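Local coordinates for protein guanine nucleotide exchange factor SRM1 (Saccharomyces cerevisiae, PDB 3OF7) that promotes the exchange of GDP for GTP on the small GTPases GSP1 and GSP2, binds chromatin and controls RNA metabolism and nuclear transport, at residues L328-L334 and P377-V382; N395-Y399 and R459-M463; E344-P348 and V367-L373. All blocks are in the same frame, centred on the assembly; numbering follows the deposited sequence.

Contact 1 of 3, residues L328-L334 and P377-V382; sequences LSQDGDL and PKFKSV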
ATOM      1  N   LEU A 328      -7.078  -5.778   9.388  1.00 17.84           N
ATOM      2  CA  LEU A 328      -8.191  -5.031   9.954  1.00 18.31           C
ATOM      3  C   LEU A 328      -9.514  -5.792   9.825  1.00 19.11           C
ATOM      4  O   LEU A 328      -9.882  -6.219   8.733  1.00 19.25           O
ATOM      5  CB  LEU A 328      -8.300  -3.665   9.282  1.00 17.69           C
ATOM      6  CG  LEU A 328      -9.394  -2.718   9.774  1.00 17.38           C
ATOM      7  CD1 LEU A 328      -9.165  -2.351  11.238  1.00 16.59           C
ATOM      8  CD2 LEU A 328      -9.410  -1.463   8.898  1.00 18.29           C
ATOM      9  N   SER A 329     -10.217  -5.948  10.946  1.00 20.47           N
ATOM     10  CA  SER A 329     -11.512  -6.632  10.939  1.00 21.76           C
ATOM     11  C   SER A 329     -12.625  -5.661  10.563  1.00 22.68           C
ATOM     12  O   SER A 329     -12.457  -4.449  10.662  1.00 22.60           O
ATOM     13  CB  SER A 329     -11.815  -7.247  12.302  1.00 21.76           C
ATOM     14  OG  SER A 329     -12.133  -6.246  13.248  1.00 21.83           O
ATOM     15  N   GLN A 330     -13.770  -6.205  10.155  1.00 23.95           N
ATOM     16  CA  GLN A 330     -14.968  -5.400   9.896  1.00 25.26           C
ATOM     17  C   GLN A 330     -15.445  -4.593  11.107  1.00 25.37           C
ATOM     18  O   GLN A 330     -16.002  -3.510  10.941  1.00 25.81           O
ATOM     19  CB  GLN A 330     -16.116  -6.271   9.361  1.00 25.40           C
ATOM     20  CG  GLN A 330     -16.010  -6.622   7.880  1.00 28.16           C
ATOM     21  CD  GLN A 330     -16.054  -5.409   6.956  1.00 30.76           C
ATOM     22  OE1 GLN A 330     -16.329  -4.285   7.381  0.70 32.13           O
ATOM     23  NE2 GLN A 330     -15.779  -5.638   5.681  1.00 32.47           N
ATOM     24  N   ASP A 331     -15.225  -5.122  12.311  1.00 25.53           N
ATOM     25  CA  ASP A 331     -15.573  -4.433  13.564  1.00 25.80           C
ATOM     26  C   ASP A 331     -14.586  -3.326  13.946  1.00 25.54           C
ATOM     27  O   ASP A 331     -14.836  -2.564  14.887  1.00 25.76           O
ATOM     28  CB  ASP A 331     -15.657  -5.439  14.726  0.80 26.23           C
ATOM     29  CG  ASP A 331     -16.831  -6.393  14.602  0.50 27.01           C
ATOM     30  OD1 ASP A 331     -17.702  -6.185  13.725  0.50 28.32           O
ATOM     31  OD2 ASP A 331     -16.881  -7.358  15.394  0.60 28.38           O
ATOM     32  N   GLY A 332     -13.452  -3.256  13.248  1.00 24.75           N
ATOM     33  CA  GLY A 332     -12.466  -2.204  13.497  1.00 23.90           C
ATOM     34  C   GLY A 332     -11.288  -2.569  14.385  1.00 23.28           C
ATOM     35  O   GLY A 332     -10.548  -1.691  14.825  1.00 23.28           O
ATOM     36  N   ASP A 333     -11.104  -3.860  14.651  1.00 23.05           N
ATOM     37  CA  ASP A 333      -9.961  -4.316  15.440  1.00 22.63           C
ATOM     38  C   ASP A 333      -8.781  -4.549  14.514  1.00 22.12           C
ATOM     39  O   ASP A 333      -8.955  -4.993  13.378  1.00 22.00           O
ATOM     40  CB  ASP A 333     -10.276  -5.612  16.181  1.00 22.94           C
ATOM     41  CG  ASP A 333     -11.331  -5.441  17.262  1.00 24.65           C
ATOM     42  OD1 ASP A 333     -11.401  -4.366  17.902  1.00 25.72           O
ATOM     43  OD2 ASP A 333     -12.084  -6.411  17.485  1.00 26.58           O
ATOM     44  N   LEU A 334      -7.582  -4.277  15.018  1.00 21.52           N
ATOM     45  CA  LEU A 334      -6.377  -4.399  14.215  1.00 21.04           C
ATOM     46  C   LEU A 334      -5.451  -5.464  14.793  1.00 20.91           C
ATOM     47  O   LEU A 334      -5.083  -5.416  15.972  1.00 21.33           O
ATOM     48  CB  LEU A 334      -5.661  -3.050  14.125  1.00 20.96           C
ATOM     49  CG  LEU A 334      -4.568  -2.869  13.072  1.00 20.85           C
ATOM     50  CD1 LEU A 334      -5.131  -2.986  11.654  1.00 18.96           C
ATOM     51  CD2 LEU A 334      -3.904  -1.511  13.271  1.00 20.75           C
ATOM     52  N   PRO A 377      -8.368   3.295  19.307  1.00 23.99           N
ATOM     53  CA  PRO A 377      -9.709   3.413  18.752  1.00 23.78           C
ATOM     54  C   PRO A 377      -9.994   2.303  17.739  1.00 23.62           C
ATOM     55  O   PRO A 377      -9.074   1.598  17.299  1.00 23.10           O
ATOM     56  CB  PRO A 377      -9.669   4.766  18.023  1.00 23.63           C
ATOM     57  CG  PRO A 377      -8.236   5.005  17.742  1.00 24.13           C
ATOM     58  CD  PRO A 377      -7.492   4.406  18.884  1.00 23.88           C
ATOM     59  N   LYS A 378     -11.267   2.157  17.382  1.00 23.10           N
ATOM     60  CA  LYS A 378     -11.662   1.326  16.255  1.00 23.06           C
ATOM     61  C   LYS A 378     -11.187   1.992  14.967  1.00 22.31           C
ATOM     62  O   LYS A 378     -11.326   3.213  14.805  1.00 22.59           O
ATOM     63  CB  LYS A 378     -13.184   1.136  16.238  1.00 23.30           C
ATOM     64  CG  LYS A 378     -13.740   0.443  17.482  1.00 24.77           C
ATOM     65  CD  LYS A 378     -13.528  -1.068  17.434  1.00 27.31           C
ATOM     66  CE  LYS A 378     -13.944  -1.746  18.744  1.00 27.63           C
ATOM     67  NZ  LYS A 378     -14.189  -3.209  18.564  1.00 28.60           N
ATOM     68  N   PHE A 379     -10.600   1.201  14.069  1.00 21.21           N
ATOM     69  CA  PHE A 379     -10.097   1.739  12.799  1.00 20.45           C
ATOM     70  C   PHE A 379     -10.969   1.351  11.617  1.00 19.77           C
ATOM     71  O   PHE A 379     -11.550   0.275  11.598  1.00 20.16           O
ATOM     72  CB  PHE A 379      -8.657   1.298  12.531  1.00 19.90           C
ATOM     73  CG  PHE A 379      -7.670   1.778  13.560  1.00 19.71           C
ATOM     74  CD1 PHE A 379      -6.988   0.870  14.362  1.00 19.20           C
ATOM     75  CD2 PHE A 379      -7.418   3.141  13.723  1.00 18.89           C
ATOM     76  CE1 PHE A 379      -6.058   1.313  15.323  1.00 19.72           C
ATOM     77  CE2 PHE A 379      -6.494   3.590  14.671  1.00 18.29           C
ATOM     78  CZ  PHE A 379      -5.814   2.673  15.470  1.00 17.71           C
ATOM     79  N   LYS A 380     -11.027   2.227  10.620  1.00 19.42           N
ATOM     80  CA  LYS A 380     -11.787   1.946   9.408  1.00 19.18           C
ATOM     81  C   LYS A 380     -10.914   1.672   8.172  1.00 18.63           C
ATOM     82  O   LYS A 380     -11.376   1.055   7.220  1.00 18.24           O
ATOM     83  CB  LYS A 380     -12.848   3.030   9.143  1.00 19.18           C
ATOM     84  CG  LYS A 380     -12.307   4.444   8.958  1.00 20.27           C
ATOM     85  CD  LYS A 380     -13.441   5.400   8.593  1.00 21.90           C
ATOM     86  CE  LYS A 380     -12.927   6.791   8.280  1.00 24.45           C
ATOM     87  NZ  LYS A 380     -13.991   7.651   7.627  1.00 27.04           N
ATOM     88  N   SER A 381      -9.662   2.135   8.189  1.00 18.20           N
ATOM     89  CA  SER A 381      -8.692   1.803   7.136  1.00 17.21           C
ATOM     90  C   SER A 381      -7.273   1.848   7.692  1.00 16.67           C
ATOM     91  O   SER A 381      -7.026   2.448   8.735  1.00 16.09           O
ATOM     92  CB  SER A 381      -8.813   2.741   5.921  1.00 17.73           C
ATOM     93  OG  SER A 381      -8.366   4.059   6.230  1.00 18.40           O
ATOM     94  N   VAL A 382      -6.348   1.207   6.990  1.00 15.76           N
ATOM     95  CA  VAL A 382      -4.963   1.114   7.440  1.00 15.24           C
ATOM     96  C   VAL A 382      -4.037   1.115   6.220  1.00 15.05           C
ATOM     97  O   VAL A 382      -4.417   0.649   5.149  1.00 14.25           O
ATOM     98  CB  VAL A 382      -4.765  -0.146   8.342  1.00 15.53           C
ATOM     99  CG1 VAL A 382      -5.054  -1.448   7.579  1.00 14.57           C
ATOM    100  CG2 VAL A 382      -3.383  -0.180   8.990  1.00 16.16           C
TER
HETATM  101  O   HOH W   1     -13.149  -1.518  10.225  1.00 37.93           O
HETATM  102  O   HOH W   2      -8.863  -1.066  16.850  1.00 22.26           O
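Leu328 lies at the apolar centre. Its CD1 is 3.9 Å from Phe379 CB, and its CB is 4.3 Å from Val382 CG1. Leu334 completes the core, with CD2 4.0 Å from Phe379 CD1 and CD1 4.2 Å from Val382 CG2. Further out, the backbones meet at Gly332. Its O accepts a nearly straight hydrogen bond from Phe379 N at 3.0 Å. A CB on Gly332 would crowd Lys378 CB and Phe379 O. Two waters bridge main-chain oxygens across the gap: one joins Ser329 O to Phe379 O, the other Gly332 O to Pro377 O. At the solvent edge Lys378 NZ forms a salt bridge with Asp333 OD1, 3.1 Å away. Ser329 to Gly332 form a type I beta turn, which leads from strand 324-329 towards strand 334-337. That hairpin belongs to one four-stranded blade, while Phe379 and Val382 lie on the first strand of the next. This is blade-to-blade packing in the beta-propeller of the RCC1 family.

Contact 2 of 3, residues N395-Y399 and R459-M463; sequences NGIAY and RADEM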
ATOM      1  N   ASN A 395     -13.679   7.898  13.503  1.00 19.92           N
ATOM      2  CA  ASN A 395     -14.013   9.335  13.525  1.00 19.74           C
ATOM      3  C   ASN A 395     -13.179  10.238  12.594  1.00 19.53           C
ATOM      4  O   ASN A 395     -13.346  11.459  12.602  1.00 19.03           O
ATOM      5  CB  ASN A 395     -14.050   9.876  14.973  1.00 20.16           C
ATOM      6  CG  ASN A 395     -12.661  10.038  15.605  1.00 20.81           C
ATOM      7  OD1 ASN A 395     -11.647   9.569  15.079  1.00 21.93           O
ATOM      8  ND2 ASN A 395     -12.621  10.708  16.752  1.00 19.48           N
ATOM      9  N   GLY A 396     -12.287   9.639  11.804  1.00 18.70           N
ATOM     10  CA  GLY A 396     -11.533  10.382  10.785  1.00 18.00           C
ATOM     11  C   GLY A 396     -10.237  11.018  11.254  1.00 17.35           C
ATOM     12  O   GLY A 396      -9.705  11.919  10.600  1.00 17.59           O
ATOM     13  N   ILE A 397      -9.737  10.559  12.394  1.00 16.71           N
ATOM     14  CA  ILE A 397      -8.459  11.011  12.924  1.00 16.07           C
ATOM     15  C   ILE A 397      -7.451   9.908  12.599  1.00 15.71           C
ATOM     16  O   ILE A 397      -7.734   8.732  12.824  1.00 15.42           O
ATOM     17  CB  ILE A 397      -8.543  11.282  14.453  1.00 16.21           C
ATOM     18  CG1 ILE A 397      -9.475  12.483  14.720  1.00 16.65           C
ATOM     19  CG2 ILE A 397      -7.150  11.540  15.051  1.00 15.87           C
ATOM     20  CD1 ILE A 397      -9.572  12.908  16.181  1.00 18.82           C
ATOM     21  N   ALA A 398      -6.307  10.301  12.045  1.00 15.68           N
ATOM     22  CA  ALA A 398      -5.231   9.367  11.696  1.00 15.83           C
ATOM     23  C   ALA A 398      -4.269   9.096  12.861  1.00 16.05           C
ATOM     24  O   ALA A 398      -3.998   9.982  13.687  1.00 16.22           O
ATOM     25  CB  ALA A 398      -4.467   9.869  10.466  1.00 15.70           C
ATOM     26  N   TYR A 399      -3.763   7.862  12.910  1.00 15.87           N
ATOM     27  CA  TYR A 399      -2.866   7.381  13.965  1.00 16.04           C
ATOM     28  C   TYR A 399      -1.691   6.695  13.303  1.00 15.67           C
ATOM     29  O   TYR A 399      -1.877   5.910  12.376  1.00 15.73           O
ATOM     30  CB  TYR A 399      -3.579   6.378  14.881  1.00 16.00           C
ATOM     31  CG  TYR A 399      -4.622   7.015  15.778  1.00 17.61           C
ATOM     32  CD1 TYR A 399      -5.814   7.503  15.245  1.00 17.85           C
ATOM     33  CD2 TYR A 399      -4.412   7.135  17.158  1.00 18.48           C
ATOM     34  CE1 TYR A 399      -6.774   8.100  16.050  1.00 18.95           C
ATOM     35  CE2 TYR A 399      -5.374   7.733  17.981  1.00 19.55           C
ATOM     36  CZ  TYR A 399      -6.548   8.213  17.413  1.00 19.92           C
ATOM     37  OH  TYR A 399      -7.508   8.804  18.198  1.00 21.01           O
ATOM     38  N   ARG A 459     -16.243  16.847  17.530  1.00 26.10           N
ATOM     39  CA  ARG A 459     -15.169  15.842  17.597  1.00 26.47           C
ATOM     40  C   ARG A 459     -14.038  16.284  18.532  1.00 27.01           C
ATOM     41  O   ARG A 459     -13.593  15.507  19.377  1.00 27.09           O
ATOM     42  CB  ARG A 459     -14.619  15.495  16.200  1.00 25.73           C
ATOM     43  CG  ARG A 459     -13.669  14.284  16.201  1.00 24.91           C
ATOM     44  CD  ARG A 459     -13.118  13.952  14.811  1.00 22.74           C
ATOM     45  NE  ARG A 459     -12.128  14.924  14.341  1.00 20.42           N
ATOM     46  CZ  ARG A 459     -11.586  14.921  13.128  1.00 20.89           C
ATOM     47  NH1 ARG A 459     -11.930  13.992  12.237  1.00 20.17           N
ATOM     48  NH2 ARG A 459     -10.700  15.853  12.796  1.00 19.84           N
ATOM     49  N   ALA A 460     -13.586  17.527  18.383  1.00 28.01           N
ATOM     50  CA  ALA A 460     -12.573  18.095  19.280  1.00 29.04           C
ATOM     51  C   ALA A 460     -12.980  18.001  20.758  1.00 30.01           C
ATOM     52  O   ALA A 460     -12.168  17.611  21.603  1.00 29.95           O
ATOM     53  CB  ALA A 460     -12.265  19.532  18.898  1.00 29.13           C
ATOM     54  N   ASP A 461     -14.234  18.342  21.061  1.00 31.26           N
ATOM     55  CA  ASP A 461     -14.760  18.231  22.427  1.00 32.51           C
ATOM     56  C   ASP A 461     -14.767  16.784  22.900  1.00 33.32           C
ATOM     57  O   ASP A 461     -14.416  16.506  24.047  1.00 33.82           O
ATOM     58  CB  ASP A 461     -16.169  18.826  22.541  1.00 32.42           C
ATOM     59  CG  ASP A 461     -16.181  20.348  22.438  0.80 33.11           C
ATOM     60  OD1 ASP A 461     -15.121  20.977  22.626  0.90 33.37           O
ATOM     61  OD2 ASP A 461     -17.259  20.919  22.160  0.90 34.05           O
ATOM     62  N   GLU A 462     -15.158  15.867  22.016  1.00 34.21           N
ATOM     63  CA  GLU A 462     -15.162  14.434  22.339  1.00 34.95           C
ATOM     64  C   GLU A 462     -13.761  13.911  22.676  1.00 35.24           C
ATOM     65  O   GLU A 462     -13.583  13.167  23.646  1.00 35.30           O
ATOM     66  CB  GLU A 462     -15.776  13.620  21.193  1.00 34.99           C
ATOM     67  CG  GLU A 462     -17.300  13.694  21.110  0.90 35.87           C
ATOM     68  CD  GLU A 462     -17.851  13.233  19.764  0.70 37.48           C
ATOM     69  OE1 GLU A 462     -17.058  13.052  18.812  0.90 37.47           O
ATOM     70  OE2 GLU A 462     -19.087  13.058  19.653  0.90 38.01           O
ATOM     71  N   MET A 463     -12.771  14.317  21.882  1.00 35.58           N
ATOM     72  CA  MET A 463     -11.398  13.845  22.050  1.00 35.91           C
ATOM     73  C   MET A 463     -10.719  14.441  23.285  1.00 37.36           C
ATOM     74  O   MET A 463      -9.919  13.771  23.943  1.00 37.23           O
ATOM     75  CB  MET A 463     -10.574  14.120  20.789  1.00 35.30           C
ATOM     76  CG  MET A 463     -11.036  13.331  19.559  1.00 31.89           C
ATOM     77  SD  MET A 463     -11.004  11.540  19.776  1.00 24.14           S
ATOM     78  CE  MET A 463      -9.245  11.280  19.951  1.00 27.43           C
TER
HETATM   79  O   HOH W   3     -15.038  11.401  18.057  1.00 31.52           O
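In this RCC1-type beta-propeller, helix 453-464 follows the last propeller strand, 443-450, and packs against the loop leading into strand 398-402 and the start of that strand. Arg459 and Met463, one helical turn apart, make the direct contacts with segment 395-399. Their backbones are joined by the helical bond from Met463 N to Arg459 O.

The polar contacts centre on Arg459. Its NH1 donates a hydrogen bond to Asn395 O at 2.9 Å, near the plane of the guanidinium. Its NH2 bonds outside the two segments, to the carbonyl oxygens of Gln430 and His432. One arginine thus ties the helix to the loop at Asn395 and to the chain entering strand 432-439. A water adds a second polar link: it accepts from Asn395 ND2 and donates to Glu462 OE1.

Van der Waals packing lies beside these bonds. Ile397 CG1 packs over one face of the guanidinium, 3.6 Å from Arg459 CZ. Ile397 CD1 makes an apolar contact with Met463 CG at 3.7 Å. Arg423, on the neighbouring strand 421-423, also touches Ile397 and Met463.

Gly396 has a positive phi of 88°; a CB there would clash with the carbonyl O of Asn395 and come close to Arg459 NH1. The thioether of Met463 ends the contact: SD is 3.5 Å from Asn395 ND2, and CE is 3.5 Å from Tyr399 OH.

Contact 3 of 3, residues E344-P348 and V367-L373; sequences EVGIP and VPLPTKL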
ATOM      1  N   GLU A 344       7.383  -1.770  14.450  1.00 13.45           N
ATOM      2  CA  GLU A 344       6.499  -1.874  13.286  1.00 13.43           C
ATOM      3  C   GLU A 344       5.122  -2.395  13.665  1.00 13.37           C
ATOM      4  O   GLU A 344       4.112  -1.892  13.166  1.00 13.09           O
ATOM      5  CB  GLU A 344       7.114  -2.742  12.173  1.00 13.12           C
ATOM      6  CG  GLU A 344       8.385  -2.164  11.548  1.00 13.44           C
ATOM      7  CD  GLU A 344       9.680  -2.673  12.189  1.00 15.02           C
ATOM      8  OE1 GLU A 344       9.716  -2.910  13.423  1.00 12.61           O
ATOM      9  OE2 GLU A 344      10.681  -2.815  11.444  1.00 15.40           O
ATOM     10  N   VAL A 345       5.083  -3.389  14.557  1.00 14.11           N
ATOM     11  CA  VAL A 345       3.817  -4.037  14.931  1.00 14.77           C
ATOM     12  C   VAL A 345       2.948  -3.220  15.910  1.00 15.43           C
ATOM     13  O   VAL A 345       1.762  -3.520  16.079  1.00 15.77           O
ATOM     14  CB  VAL A 345       4.019  -5.492  15.439  1.00 14.83           C
ATOM     15  CG1 VAL A 345       4.516  -6.367  14.291  1.00 14.85           C
ATOM     16  CG2 VAL A 345       5.000  -5.527  16.610  1.00 14.65           C
ATOM     17  N   GLY A 346       3.536  -2.201  16.538  1.00 15.95           N
ATOM     18  CA  GLY A 346       2.779  -1.246  17.358  1.00 16.88           C
ATOM     19  C   GLY A 346       2.214  -1.821  18.645  1.00 18.30           C
ATOM     20  O   GLY A 346       1.155  -1.382  19.108  1.00 17.44           O
ATOM     21  N   ILE A 347       2.915  -2.815  19.197  1.00 19.08           N
ATOM     22  CA  ILE A 347       2.557  -3.434  20.482  1.00 20.79           C
ATOM     23  C   ILE A 347       3.544  -2.934  21.554  1.00 21.91           C
ATOM     24  O   ILE A 347       4.761  -3.005  21.356  1.00 22.34           O
ATOM     25  CB  ILE A 347       2.578  -4.988  20.394  1.00 20.59           C
ATOM     26  CG1 ILE A 347       1.601  -5.486  19.315  1.00 20.55           C
ATOM     27  CG2 ILE A 347       2.264  -5.623  21.752  1.00 20.85           C
ATOM     28  CD1 ILE A 347       1.851  -6.904  18.837  1.00 20.62           C
ATOM     29  N   PRO A 348       3.031  -2.402  22.680  1.00 22.97           N
ATOM     30  CA  PRO A 348       3.973  -1.889  23.675  1.00 23.85           C
ATOM     31  C   PRO A 348       4.672  -3.020  24.434  1.00 24.65           C
ATOM     32  O   PRO A 348       4.095  -4.095  24.597  1.00 24.34           O
ATOM     33  CB  PRO A 348       3.086  -1.076  24.616  1.00 24.11           C
ATOM     34  CG  PRO A 348       1.738  -1.697  24.498  1.00 23.60           C
ATOM     35  CD  PRO A 348       1.627  -2.290  23.124  1.00 22.88           C
ATOM     36  N   VAL A 367       6.827 -10.527  16.483  1.00 17.28           N
ATOM     37  CA  VAL A 367       5.577 -11.111  16.990  1.00 17.31           C
ATOM     38  C   VAL A 367       4.968 -11.874  15.817  1.00 17.32           C
ATOM     39  O   VAL A 367       4.362 -11.270  14.927  1.00 17.33           O
ATOM     40  CB  VAL A 367       4.608 -10.015  17.519  1.00 17.17           C
ATOM     41  CG1 VAL A 367       3.293 -10.634  18.026  1.00 17.89           C
ATOM     42  CG2 VAL A 367       5.271  -9.202  18.635  1.00 16.69           C
ATOM     43  N   PRO A 368       5.171 -13.204  15.773  1.00 17.67           N
ATOM     44  CA  PRO A 368       4.916 -13.947  14.542  1.00 18.06           C
ATOM     45  C   PRO A 368       3.487 -14.442  14.321  1.00 18.45           C
ATOM     46  O   PRO A 368       3.219 -15.062  13.296  1.00 18.47           O
ATOM     47  CB  PRO A 368       5.862 -15.136  14.665  1.00 18.70           C
ATOM     48  CG  PRO A 368       5.904 -15.396  16.128  1.00 17.56           C
ATOM     49  CD  PRO A 368       5.796 -14.058  16.803  1.00 17.83           C
ATOM     50  N   LEU A 369       2.596 -14.214  15.280  1.00 19.34           N
ATOM     51  CA  LEU A 369       1.177 -14.524  15.090  1.00 19.88           C
ATOM     52  C   LEU A 369       0.388 -13.227  15.152  1.00 19.91           C
ATOM     53  O   LEU A 369       0.748 -12.337  15.919  1.00 20.27           O
ATOM     54  CB  LEU A 369       0.663 -15.466  16.184  1.00 20.25           C
ATOM     55  CG  LEU A 369       1.294 -16.838  16.396  1.00 21.02           C
ATOM     56  CD1 LEU A 369       0.627 -17.492  17.616  1.00 21.65           C
ATOM     57  CD2 LEU A 369       1.188 -17.723  15.153  1.00 20.75           C
ATOM     58  N   PRO A 370      -0.689 -13.114  14.348  1.00 20.28           N
ATOM     59  CA  PRO A 370      -1.535 -11.920  14.374  1.00 20.18           C
ATOM     60  C   PRO A 370      -2.006 -11.657  15.796  1.00 20.44           C
ATOM     61  O   PRO A 370      -2.546 -12.560  16.441  1.00 20.10           O
ATOM     62  CB  PRO A 370      -2.720 -12.306  13.482  1.00 20.01           C
ATOM     63  CG  PRO A 370      -2.201 -13.340  12.591  1.00 20.63           C
ATOM     64  CD  PRO A 370      -1.159 -14.098  13.356  1.00 20.16           C
ATOM     65  N   THR A 371      -1.774 -10.441  16.280  1.00 20.51           N
ATOM     66  CA  THR A 371      -2.026 -10.093  17.673  1.00 21.00           C
ATOM     67  C   THR A 371      -2.860  -8.818  17.717  1.00 21.12           C
ATOM     68  O   THR A 371      -2.487  -7.801  17.131  1.00 20.31           O
ATOM     69  CB  THR A 371      -0.698  -9.925  18.453  1.00 21.15           C
ATOM     70  OG1 THR A 371       0.102 -11.102  18.282  1.00 20.92           O
ATOM     71  CG2 THR A 371      -0.942  -9.688  19.949  1.00 21.81           C
ATOM     72  N   LYS A 372      -3.999  -8.881  18.404  1.00 21.37           N
ATOM     73  CA  LYS A 372      -4.910  -7.739  18.473  1.00 21.82           C
ATOM     74  C   LYS A 372      -4.295  -6.585  19.254  1.00 21.65           C
ATOM     75  O   LYS A 372      -3.742  -6.787  20.334  1.00 21.61           O
ATOM     76  CB  LYS A 372      -6.263  -8.144  19.085  1.00 22.26           C
ATOM     77  CG  LYS A 372      -7.274  -6.994  19.165  1.00 24.00           C
ATOM     78  CD  LYS A 372      -8.717  -7.481  19.334  1.00 27.64           C
ATOM     79  CE  LYS A 372      -9.125  -7.612  20.794  1.00 31.14           C
ATOM     80  NZ  LYS A 372     -10.601  -7.913  20.929  1.00 32.01           N
ATOM     81  N   LEU A 373      -4.375  -5.377  18.693  1.00 21.90           N
ATOM     82  CA  LEU A 373      -3.900  -4.185  19.379  1.00 22.08           C
ATOM     83  C   LEU A 373      -4.941  -3.712  20.385  1.00 22.97           C
ATOM     84  O   LEU A 373      -6.138  -3.701  20.095  1.00 22.77           O
ATOM     85  CB  LEU A 373      -3.570  -3.057  18.390  1.00 22.24           C
ATOM     86  CG  LEU A 373      -2.452  -3.257  17.370  1.00 21.17           C
ATOM     87  CD1 LEU A 373      -2.053  -1.914  16.756  1.00 21.87           C
ATOM     88  CD2 LEU A 373      -1.240  -3.911  18.008  1.00 21.50           C
TER
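This is a buried, mainly apolar contact within one RCC1 repeat of the beta-propeller. Segment 344-348 belongs to the long connection that leaves strand 334-337, the third strand of its blade. Segment 367-373 brings the chain back. It begins on strand 364-368, turns a corner at Leu369 and forms strand 370-372, the outermost strand of the same blade. The contact therefore packs the outgoing part of the connection on its returning part.

Ile347 is the main link. Its CD1 lies 4.1 Å from Val367 CG1 and 4.0 Å from Thr371 CB, so it touches residues on both sides of the corner. Its CG1 lies 3.5 Å from Leu373 CD2. Val345 adds another apolar pair, with CG2 4.2 Å from Val367 CG2. The chain bends at Gly346, where phi is 69°, a value that favours glycine.

The polar groups mostly turn to other partners. Val345 O accepts a hydrogen bond from Ser336 OG, and Glu344 OE2 is hydrogen-bonded to His387 ND1. Backbone bonds join Val367 to Gly338, Thr371 to Ser336 and Leu373 to Leu334. These hold the returning segment along strand 334-337 and the residues just after it. Thr371 OG1 donates to Leu369 O at 2.7 Å, which ties the corner together, and it also bonds with Tyr355 OH. Leu373 closes the packing against the main chain: its CD2 is 3.6 Å from Val345 O and 3.7 Å from Gly346 O.

Going from the N terminus, the chain first enters contact 1 at 328-334. It then runs out through 344-348 and returns at 367-373. There contact 3 closes an inner loop, within a single blade. Only afterwards does 377-382 close the larger loop of contact 1, joining that blade to the next. Contact 3 is thus nested within contact 1, and the two meet where Leu334 O lies 2.8 Å from Leu373 N, a probable hydrogen bond. Contact 2 follows in series, and no loops cross. It ties the blade that begins with strand 379-384 to the C-terminal helix. Contacts 1 and 2 touch through Pro377 and Phe379 against Tyr399, whereas contacts 2 and 3 stay about 9 Å apart at their nearest atoms.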